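PDB 3ICJ: amidohydrolase 3 domain-containing protein from Pyrococcus furiosus, which probably hydrolyses carbon-nitrogen bonds other than peptide bonds, as a zinc-dependent member of the amidohydrolase family whose substrate is not established. Local coordinates for residues S100-D105 with E229-L234. Numbering follows the deposited sequence.
With ZN (zinc ion), chain B.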
loop_
_atom_site.group_PDB
_atom_site.type_symbol
_atom_site.label_atom_id
_atom_site.label_comp_id
_atom_site.label_asym_id
_atom_site.label_seq_id
_atom_site.Cartn_x
_atom_site.Cartn_y
_atom_site.Cartn_z
ATOM N N SER A 100 0.718 -5.692 -2.678
ATOM C CA SER A 100 0.054 -5.253 -3.905
ATOM C C SER A 100 -0.557 -3.835 -3.843
ATOM O O SER A 100 -1.049 -3.343 -4.849
ATOM C CB SER A 100 -0.975 -6.284 -4.368
ATOM O OG SER A 100 -1.778 -6.722 -3.292
ATOM N N HIS A 101 -0.523 -3.192 -2.670
ATOM C CA HIS A 101 -1.096 -1.846 -2.491
ATOM C C HIS A 101 -0.432 -1.086 -1.353
ATOM O O HIS A 101 -0.722 -1.339 -0.178
ATOM C CB HIS A 101 -2.614 -1.968 -2.224
ATOM C CG HIS A 101 -3.346 -0.665 -2.115
ATOM N ND1 HIS A 101 -4.449 -0.375 -2.889
ATOM C CD2 HIS A 101 -3.173 0.400 -1.292
ATOM C CE1 HIS A 101 -4.904 0.824 -2.569
ATOM N NE2 HIS A 101 -4.151 1.315 -1.602
ATOM N N LEU A 102 0.414 -0.118 -1.689
ATOM C CA LEU A 102 0.894 0.809 -0.686
ATOM C C LEU A 102 1.296 2.159 -1.284
ATOM O O LEU A 102 1.313 2.342 -2.510
ATOM C CB LEU A 102 2.025 0.194 0.171
ATOM C CG LEU A 102 3.212 -0.518 -0.476
ATOM C CD1 LEU A 102 4.030 0.473 -1.288
ATOM C CD2 LEU A 102 4.074 -1.143 0.617
ATOM N N HIS A 103 1.665 3.087 -0.410
ATOM C CA HIS A 103 2.035 4.430 -0.844
ATOM C C HIS A 103 3.451 4.693 -0.399
ATOM O O HIS A 103 3.687 5.077 0.747
ATOM C CB HIS A 103 1.061 5.451 -0.277
ATOM C CG HIS A 103 -0.367 5.152 -0.613
ATOM N ND1 HIS A 103 -0.982 5.650 -1.743
ATOM C CD2 HIS A 103 -1.290 4.382 0.012
ATOM C CE1 HIS A 103 -2.226 5.207 -1.794
ATOM N NE2 HIS A 103 -2.437 4.432 -0.745
ATOM N N LEU A 104 4.399 4.460 -1.314
ATOM C CA LEU A 104 5.834 4.555 -1.007
ATOM C C LEU A 104 6.238 5.956 -0.562
ATOM O O LEU A 104 7.058 6.099 0.342
ATOM C CB LEU A 104 6.704 4.163 -2.227
ATOM C CG LEU A 104 6.827 2.713 -2.642
ATOM C CD1 LEU A 104 7.776 2.579 -3.824
ATOM C CD2 LEU A 104 7.324 1.891 -1.469
ATOM N N ASP A 105 5.693 6.990 -1.210
ATOM C CA ASP A 105 6.007 8.374 -0.806
ATOM C C ASP A 105 5.522 8.683 0.624
ATOM O O ASP A 105 6.282 9.193 1.466
ATOM C CB ASP A 105 5.487 9.420 -1.831
ATOM C CG ASP A 105 4.018 9.186 -2.277
ATOM O OD1 ASP A 105 3.332 8.221 -1.838
ATOM O OD2 ASP A 105 3.551 9.986 -3.115
ATOM N N GLU A 229 14.121 1.067 1.543
ATOM C CA GLU A 229 15.002 0.470 2.561
ATOM C C GLU A 229 14.243 -0.258 3.665
ATOM O O GLU A 229 14.646 -1.339 4.083
ATOM C CB GLU A 229 15.958 1.504 3.175
ATOM C CG GLU A 229 17.068 1.936 2.235
ATOM C CD GLU A 229 17.846 0.754 1.621
ATOM O OE1 GLU A 229 18.336 -0.111 2.373
ATOM O OE2 GLU A 229 17.977 0.689 0.382
ATOM N N HIS A 230 13.121 0.324 4.093
ATOM C CA HIS A 230 12.301 -0.241 5.154
ATOM C C HIS A 230 11.639 -1.531 4.660
ATOM O O HIS A 230 11.704 -2.554 5.346
ATOM C CB HIS A 230 11.269 0.796 5.602
ATOM C CG HIS A 230 10.300 0.308 6.636
ATOM N ND1 HIS A 230 10.639 0.139 7.961
ATOM C CD2 HIS A 230 8.983 -0.002 6.541
ATOM C CE1 HIS A 230 9.580 -0.268 8.636
ATOM N NE2 HIS A 230 8.564 -0.371 7.796
ATOM N N LEU A 231 11.065 -1.485 3.456
ATOM C CA LEU A 231 10.356 -2.621 2.878
ATOM C C LEU A 231 11.270 -3.822 2.596
ATOM O O LEU A 231 10.898 -4.973 2.893
ATOM C CB LEU A 231 9.612 -2.213 1.601
ATOM C CG LEU A 231 8.375 -1.355 1.891
ATOM C CD1 LEU A 231 7.928 -0.648 0.623
ATOM C CD2 LEU A 231 7.233 -2.165 2.491
ATOM N N LEU A 232 12.449 -3.543 2.034
ATOM C CA LEU A 232 13.455 -4.569 1.761
ATOM C C LEU A 232 13.913 -5.305 3.022
ATOM O O LEU A 232 14.012 -6.536 3.006
ATOM C CB LEU A 232 14.657 -3.994 0.998
ATOM C CG LEU A 232 14.436 -3.630 -0.484
ATOM C CD1 LEU A 232 15.685 -2.935 -0.997
ATOM C CD2 LEU A 232 14.082 -4.851 -1.343
ATOM N N SER A 233 14.149 -4.562 4.110
ATOM C CA SER A 233 14.516 -5.165 5.395
ATOM C C SER A 233 13.421 -6.058 5.962
ATOM O O SER A 233 13.710 -6.904 6.784
ATOM C CB SER A 233 14.873 -4.102 6.438
ATOM O OG SER A 233 13.682 -3.557 6.984
ATOM N N LEU A 234 12.175 -5.831 5.554
ATOM C CA LEU A 234 11.037 -6.685 5.924
ATOM C C LEU A 234 10.769 -7.845 4.939
ATOM O O LEU A 234 9.805 -8.585 5.102
ATOM C CB LEU A 234 9.763 -5.840 6.118
ATOM C CG LEU A 234 9.833 -4.753 7.198
ATOM C CD1 LEU A 234 8.689 -3.791 7.032
ATOM C CD2 LEU A 234 9.838 -5.344 8.620
HETATM ZN ZN ZN B . -4.398 3.259 -0.414
#
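L231, on helix 217-233, meets L102 and L104 with the two methyl groups at its end. The contact is wholly apolar, and all three leucines are buried. L102 and L231 point at each other tip to tip, CD2 of L102 lying 3.8 Å from CD2 of L231. L102 CD2 is 3.9 Å from L231 CD1. The L102 side chain leaves the backbone toward the helix, and chi1 (48°) together with chi2 sets where its methyls lie. L104 comes in at a slant. L104 CD2 is 3.3 Å from L231 CD1, tighter than usual for two carbons. No hydrogen bond joins the two segments.

H101 and H103, one on each side of L102 in the chain, bind the zinc ion. H101 NE2 and H103 NE2 each lie 2.3 Å from it, forming the HxH motif of amidohydrolases at the end of the first barrel strand. D434 and the carboxylated lysine K296 complete this site. The zinc ion on NE2 and E372 on ND1 together hold the H101 ring. The chain leaving strand 92-102 thus turns H101 and the N-cap residue H103 to the metal, and L102 between them to helix 217-233.

S233 OG donates to H230 O at 2.8 Å. Strand 236-244 pairs in parallel with strand 92-102, where L102 touches V239. L104 rests on F241 and A227, and L231 also packs on L107 of helix 104-112 and on M263.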